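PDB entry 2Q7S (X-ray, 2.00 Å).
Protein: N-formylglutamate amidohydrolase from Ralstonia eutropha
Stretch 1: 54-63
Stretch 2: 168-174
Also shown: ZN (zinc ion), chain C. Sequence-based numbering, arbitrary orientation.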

ATOM      1  N   GLU A  54      -4.591   8.232   5.650  1.00 17.13           N
ATOM      2  CA  GLU A  54      -5.206   7.582   4.532  1.00 15.70           C
ATOM      3  C   GLU A  54      -4.430   7.865   3.251  1.00 10.44           C
ATOM      4  O   GLU A  54      -4.134   9.009   2.935  1.00  7.90           O
ATOM      5  CB  GLU A  54      -6.600   8.132   4.251  1.00 17.31           C
ATOM      6  CG  GLU A  54      -7.628   7.974   5.254  1.00 19.76           C
ATOM      7  CD  GLU A  54      -8.930   8.615   4.809  1.00 18.11           C
ATOM      8  OE1 GLU A  54      -8.995   9.205   3.703  1.00 17.19           O
ATOM      9  OE2 GLU A  54      -9.884   8.509   5.580  1.00 22.70           O
ATOM     10  N   ASP A  55      -4.140   6.820   2.520  1.00 10.91           N
ATOM     11  CA  ASP A  55      -3.776   6.939   1.117  1.00 11.30           C
ATOM     12  C   ASP A  55      -5.051   7.001   0.230  1.00 10.12           C
ATOM     13  O   ASP A  55      -5.305   6.099  -0.578  1.00  9.15           O
ATOM     14  CB  ASP A  55      -2.962   5.748   0.670  1.00  4.80           C
ATOM     15  CG  ASP A  55      -1.707   5.592   1.429  1.00 18.37           C
ATOM     16  OD1 ASP A  55      -1.532   6.241   2.505  1.00 12.45           O
ATOM     17  OD2 ASP A  55      -0.955   4.725   0.960  1.00 15.41           O
ATOM     18  N   THR A  56      -5.788   8.093   0.393  1.00  9.24           N
ATOM     19  CA  THR A  56      -7.137   8.243  -0.190  1.00 12.70           C
ATOM     20  C   THR A  56      -7.111   8.174  -1.727  1.00 14.31           C
ATOM     21  O   THR A  56      -6.179   8.692  -2.389  1.00 12.64           O
ATOM     22  CB  THR A  56      -7.797   9.574   0.289  1.00 13.26           C
ATOM     23  OG1 THR A  56      -7.382   9.826   1.621  1.00 16.23           O
ATOM     24  CG2 THR A  56      -9.328   9.550   0.215  1.00  9.08           C
ATOM     25  N   HIS A  57      -8.141   7.504  -2.262  1.00 14.20           N
ATOM     26  CA  HIS A  57      -8.389   7.326  -3.702  1.00 14.21           C
ATOM     27  C   HIS A  57      -7.365   6.486  -4.478  1.00 11.51           C
ATOM     28  O   HIS A  57      -7.492   6.374  -5.675  1.00  8.78           O
ATOM     29  CB  HIS A  57      -8.484   8.672  -4.409  1.00 15.05           C
ATOM     30  CG  HIS A  57      -9.377   9.659  -3.746  1.00  7.85           C
ATOM     31  ND1 HIS A  57     -10.704   9.395  -3.481  1.00 13.89           N
ATOM     32  CD2 HIS A  57      -9.149  10.928  -3.331  1.00 13.02           C
ATOM     33  CE1 HIS A  57     -11.242  10.446  -2.877  1.00 19.22           C
ATOM     34  NE2 HIS A  57     -10.328  11.395  -2.792  1.00 16.05           N
ATOM     35  N   VAL A  58      -6.349   5.931  -3.807  1.00 16.00           N
ATOM     36  CA  VAL A  58      -5.256   5.207  -4.510  1.00 16.39           C
ATOM     37  C   VAL A  58      -5.771   4.021  -5.271  1.00 15.45           C
ATOM     38  O   VAL A  58      -5.330   3.714  -6.381  1.00 11.79           O
ATOM     39  CB  VAL A  58      -4.114   4.763  -3.535  1.00 14.85           C
ATOM     40  CG1 VAL A  58      -3.264   3.685  -4.158  1.00  9.45           C
ATOM     41  CG2 VAL A  58      -3.284   5.997  -3.208  1.00 10.19           C
ATOM     42  N   ASP A  59      -6.790   3.407  -4.720  1.00 18.09           N
ATOM     43  CA  ASP A  59      -7.451   2.328  -5.448  1.00 20.25           C
ATOM     44  C   ASP A  59      -8.154   2.771  -6.741  1.00 18.49           C
ATOM     45  O   ASP A  59      -8.092   2.049  -7.732  1.00 16.88           O
ATOM     46  CB  ASP A  59      -8.357   1.539  -4.524  1.00 17.97           C
ATOM     47  CG  ASP A  59      -9.540   2.313  -4.068  1.00 22.46           C
ATOM     48  OD1 ASP A  59      -9.414   3.498  -3.660  1.00 20.50           O
ATOM     49  OD2 ASP A  59     -10.625   1.701  -4.117  1.00 40.29           O
ATOM     50  N   ALA A  60      -8.781   3.951  -6.737  1.00 19.18           N
ATOM     51  CA  ALA A  60      -9.461   4.502  -7.947  1.00 16.89           C
ATOM     52  C   ALA A  60      -8.426   4.986  -8.968  1.00 16.25           C
ATOM     53  O   ALA A  60      -8.667   4.901 -10.172  1.00 14.14           O
ATOM     54  CB  ALA A  60     -10.430   5.648  -7.568  1.00 14.62           C
ATOM     55  N   LEU A  61      -7.260   5.462  -8.488  1.00 14.68           N
ATOM     56  CA  LEU A  61      -6.159   5.900  -9.379  1.00 14.50           C
ATOM     57  C   LEU A  61      -5.693   4.736 -10.232  1.00 15.69           C
ATOM     58  O   LEU A  61      -5.429   4.904 -11.419  1.00 12.97           O
ATOM     59  CB  LEU A  61      -4.962   6.446  -8.628  1.00 11.70           C
ATOM     60  CG  LEU A  61      -5.007   7.882  -8.045  1.00  9.74           C
ATOM     61  CD1 LEU A  61      -3.738   8.106  -7.233  1.00 11.51           C
ATOM     62  CD2 LEU A  61      -5.175   8.910  -9.161  1.00  5.78           C
ATOM     63  N   TRP A  62      -5.657   3.550  -9.622  1.00 16.74           N
ATOM     64  CA  TRP A  62      -5.244   2.355 -10.348  1.00 16.91           C
ATOM     65  C   TRP A  62      -6.371   1.475 -10.840  1.00 14.01           C
ATOM     66  O   TRP A  62      -6.177   0.259 -11.030  1.00 14.75           O
ATOM     67  CB  TRP A  62      -4.284   1.562  -9.484  1.00 16.60           C
ATOM     68  CG  TRP A  62      -2.971   2.255  -9.153  1.00 10.43           C
ATOM     69  CD1 TRP A  62      -2.726   3.068  -8.076  1.00 13.61           C
ATOM     70  CD2 TRP A  62      -1.706   2.117  -9.835  1.00 19.70           C
ATOM     71  NE1 TRP A  62      -1.401   3.460  -8.059  1.00 15.49           N
ATOM     72  CE2 TRP A  62      -0.751   2.870  -9.108  1.00 11.74           C
ATOM     73  CE3 TRP A  62      -1.287   1.429 -10.983  1.00 15.55           C
ATOM     74  CZ2 TRP A  62       0.588   2.974  -9.505  1.00 12.32           C
ATOM     75  CZ3 TRP A  62       0.073   1.547 -11.390  1.00 13.46           C
ATOM     76  CH2 TRP A  62       0.972   2.298 -10.639  1.00 14.80           C
ATOM     77  N   GLU A  63      -7.543   2.055 -11.073  1.00 14.76           N
ATOM     78  CA  GLU A  63      -8.694   1.276 -11.603  1.00 17.67           C
ATOM     79  C   GLU A  63      -8.427   0.394 -12.840  1.00 15.18           C
ATOM     80  O   GLU A  63      -9.032  -0.623 -12.951  1.00 19.34           O
ATOM     81  CB  GLU A  63      -9.889   2.194 -11.914  1.00 18.39           C
ATOM     82  CG  GLU A  63      -9.595   3.205 -12.970  1.00 19.95           C
ATOM     83  CD  GLU A  63     -10.808   3.660 -13.729  1.00 36.29           C
ATOM     84  OE1 GLU A  63     -11.931   3.606 -13.167  1.00 37.52           O
ATOM     85  OE2 GLU A  63     -10.624   4.096 -14.891  1.00 38.85           O
ATOM     86  N   HIS A 168       3.860  -8.358  -8.209  1.00 15.25           N
ATOM     87  CA  HIS A 168       3.027  -7.732  -7.216  1.00 14.53           C
ATOM     88  C   HIS A 168       3.365  -6.226  -7.119  1.00 14.60           C
ATOM     89  O   HIS A 168       4.522  -5.892  -6.988  1.00 16.97           O
ATOM     90  CB  HIS A 168       3.287  -8.403  -5.891  1.00 16.14           C
ATOM     91  CG  HIS A 168       2.710  -7.670  -4.734  1.00 13.66           C
ATOM     92  ND1 HIS A 168       3.442  -7.347  -3.619  1.00 15.98           N
ATOM     93  CD2 HIS A 168       1.468  -7.187  -4.527  1.00 16.11           C
ATOM     94  CE1 HIS A 168       2.662  -6.721  -2.753  1.00 21.28           C
ATOM     95  NE2 HIS A 168       1.455  -6.624  -3.281  1.00 10.19           N
ATOM     96  N   LEU A 169       2.355  -5.351  -7.206  1.00 15.37           N
ATOM     97  CA  LEU A 169       2.494  -3.892  -6.948  1.00 16.27           C
ATOM     98  C   LEU A 169       1.745  -3.556  -5.650  1.00 17.98           C
ATOM     99  O   LEU A 169       0.579  -3.849  -5.499  1.00 18.69           O
ATOM    100  CB  LEU A 169       2.004  -3.043  -8.103  1.00 17.40           C
ATOM    101  CG  LEU A 169       2.524  -3.315  -9.531  1.00 19.54           C
ATOM    102  CD1 LEU A 169       1.953  -2.314 -10.570  1.00 17.58           C
ATOM    103  CD2 LEU A 169       4.057  -3.336  -9.563  1.00 16.15           C
ATOM    104  N   ASN A 170       2.466  -2.981  -4.710  1.00 16.75           N
ATOM    105  CA  ASN A 170       1.954  -2.478  -3.445  1.00 16.37           C
ATOM    106  C   ASN A 170       1.799  -0.938  -3.578  1.00 15.73           C
ATOM    107  O   ASN A 170       2.778  -0.223  -3.782  1.00 18.04           O
ATOM    108  CB  ASN A 170       2.977  -2.901  -2.349  1.00 16.83           C
ATOM    109  CG  ASN A 170       2.499  -2.639  -0.951  1.00 20.59           C
ATOM    110  OD1 ASN A 170       3.071  -1.802  -0.246  1.00 23.52           O
ATOM    111  ND2 ASN A 170       1.481  -3.348  -0.524  1.00 16.10           N
ATOM    112  N   LEU A 171       0.569  -0.428  -3.496  1.00 17.21           N
ATOM    113  CA  LEU A 171       0.240   0.869  -4.003  1.00 18.39           C
ATOM    114  C   LEU A 171      -0.054   1.845  -2.884  1.00 17.61           C
ATOM    115  O   LEU A 171      -0.861   1.537  -2.009  1.00 15.05           O
ATOM    116  CB  LEU A 171      -1.017   0.747  -4.934  1.00 17.53           C
ATOM    117  CG  LEU A 171      -0.899  -0.252  -6.093  1.00 15.80           C
ATOM    118  CD1 LEU A 171      -2.220  -0.387  -6.893  1.00 18.13           C
ATOM    119  CD2 LEU A 171       0.243   0.095  -7.012  1.00 19.53           C
ATOM    120  N   HIS A 172       0.536   3.052  -2.962  1.00 17.84           N
ATOM    121  CA  HIS A 172       0.438   4.057  -1.906  1.00 14.38           C
ATOM    122  C   HIS A 172       0.396   5.456  -2.450  1.00 14.66           C
ATOM    123  O   HIS A 172       0.634   5.709  -3.634  1.00 14.45           O
ATOM    124  CB  HIS A 172       1.665   3.964  -0.948  1.00 14.40           C
ATOM    125  CG  HIS A 172       1.759   2.661  -0.279  1.00 19.51           C
ATOM    126  ND1 HIS A 172       1.265   2.443   0.991  1.00 19.43           N
ATOM    127  CD2 HIS A 172       2.181   1.470  -0.742  1.00 17.17           C
ATOM    128  CE1 HIS A 172       1.416   1.169   1.284  1.00 24.97           C
ATOM    129  NE2 HIS A 172       1.965   0.559   0.253  1.00 18.84           N
ATOM    130  N   SER A 173       0.033   6.356  -1.565  1.00 16.57           N
ATOM    131  CA  SER A 173       0.346   7.775  -1.728  1.00 14.96           C
ATOM    132  C   SER A 173       0.985   8.332  -0.455  1.00 16.84           C
ATOM    133  O   SER A 173       0.786   7.838   0.640  1.00 21.46           O
ATOM    134  CB  SER A 173      -0.920   8.558  -2.091  1.00 15.52           C
ATOM    135  OG  SER A 173      -1.784   8.634  -0.993  1.00 12.32           O
HETATM  136  N   MSE A 174       1.655   9.444  -0.605  1.00 16.43           N
HETATM  137  CA  MSE A 174       2.420  10.011   0.460  1.00 16.35           C
HETATM  138  C   MSE A 174       2.210  11.534   0.509  1.00 17.21           C
HETATM  139  O   MSE A 174       1.976  12.187  -0.543  1.00 21.14           O
HETATM  140  CB  MSE A 174       3.897   9.640   0.249  1.00 18.56           C
HETATM  141  CG  MSE A 174       4.395   9.884  -1.132  1.00 11.11           C
HETATM  142 SE   MSE A 174       6.308   9.572  -1.348  0.75 14.08          SE
HETATM  143  CE  MSE A 174       6.247  10.422  -3.077  1.00 10.92           C
TER
HETATM  144 ZN    ZN C 400       0.497   3.846   2.161  1.00 27.23          ZN
HETATM  145  O   HOH W   1       0.554   4.064  -5.893  1.00 19.51           O

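The most unusual feature of this contact is a zinc ion held by one ligand from each stretch: Asp-55 OD2 lies 2.1 Å from ZN and His-172 ND1 lies 2.0 Å from it, with a further ligand elsewhere in the structure. The separation of 3.2 Å between Asp-55 OD2 and His-172 ND1 could be misread as a hydrogen bond, but both atoms bind the metal, so the short separation is that of two ligands of one ion. The imidazole is steadied on its other side chain nitrogen, where His-172 NE2 donates to Asn-170 OD1 at 2.7 Å with an N-H...acceptor angle of 157°.

Asp-55 OD2 has a second role. It accepts a hydrogen bond from the backbone of the strand, Ser-173 N to Asp-55 OD2 at 3.2 Å and 155°, so a single carboxylate oxygen meets both the metal and the main chain. The nearest CA atoms across the contact agree with this anchor: Asp-55 CA and Ser-173 CA are 5.1 Å apart.

A type II turn from Asp-55 to Val-58 leads into the short helix, and Val-58, at its start, points its CB toward the strand. Its methyls pack at van der Waals distance, CG1 of Val-58 at 3.8 Å from CB of Leu-171 and CG2 of Val-58 at 3.7 Å from CB of Ser-173.

Farther along, Trp-62 receives Leu-171 on one ring face. Leu-171 CD1 sits 3.7 Å from the centroid of the Trp-62 five-membered ring and 17° off its normal, the geometry of a CH-pi contact. The indole nitrogen is hydrogen-bonded to water 1, which accepts from Trp-62 NE1 at 3.0 Å and donates to His-172 O at 2.8 Å, bridging the tryptophan to the strand backbone.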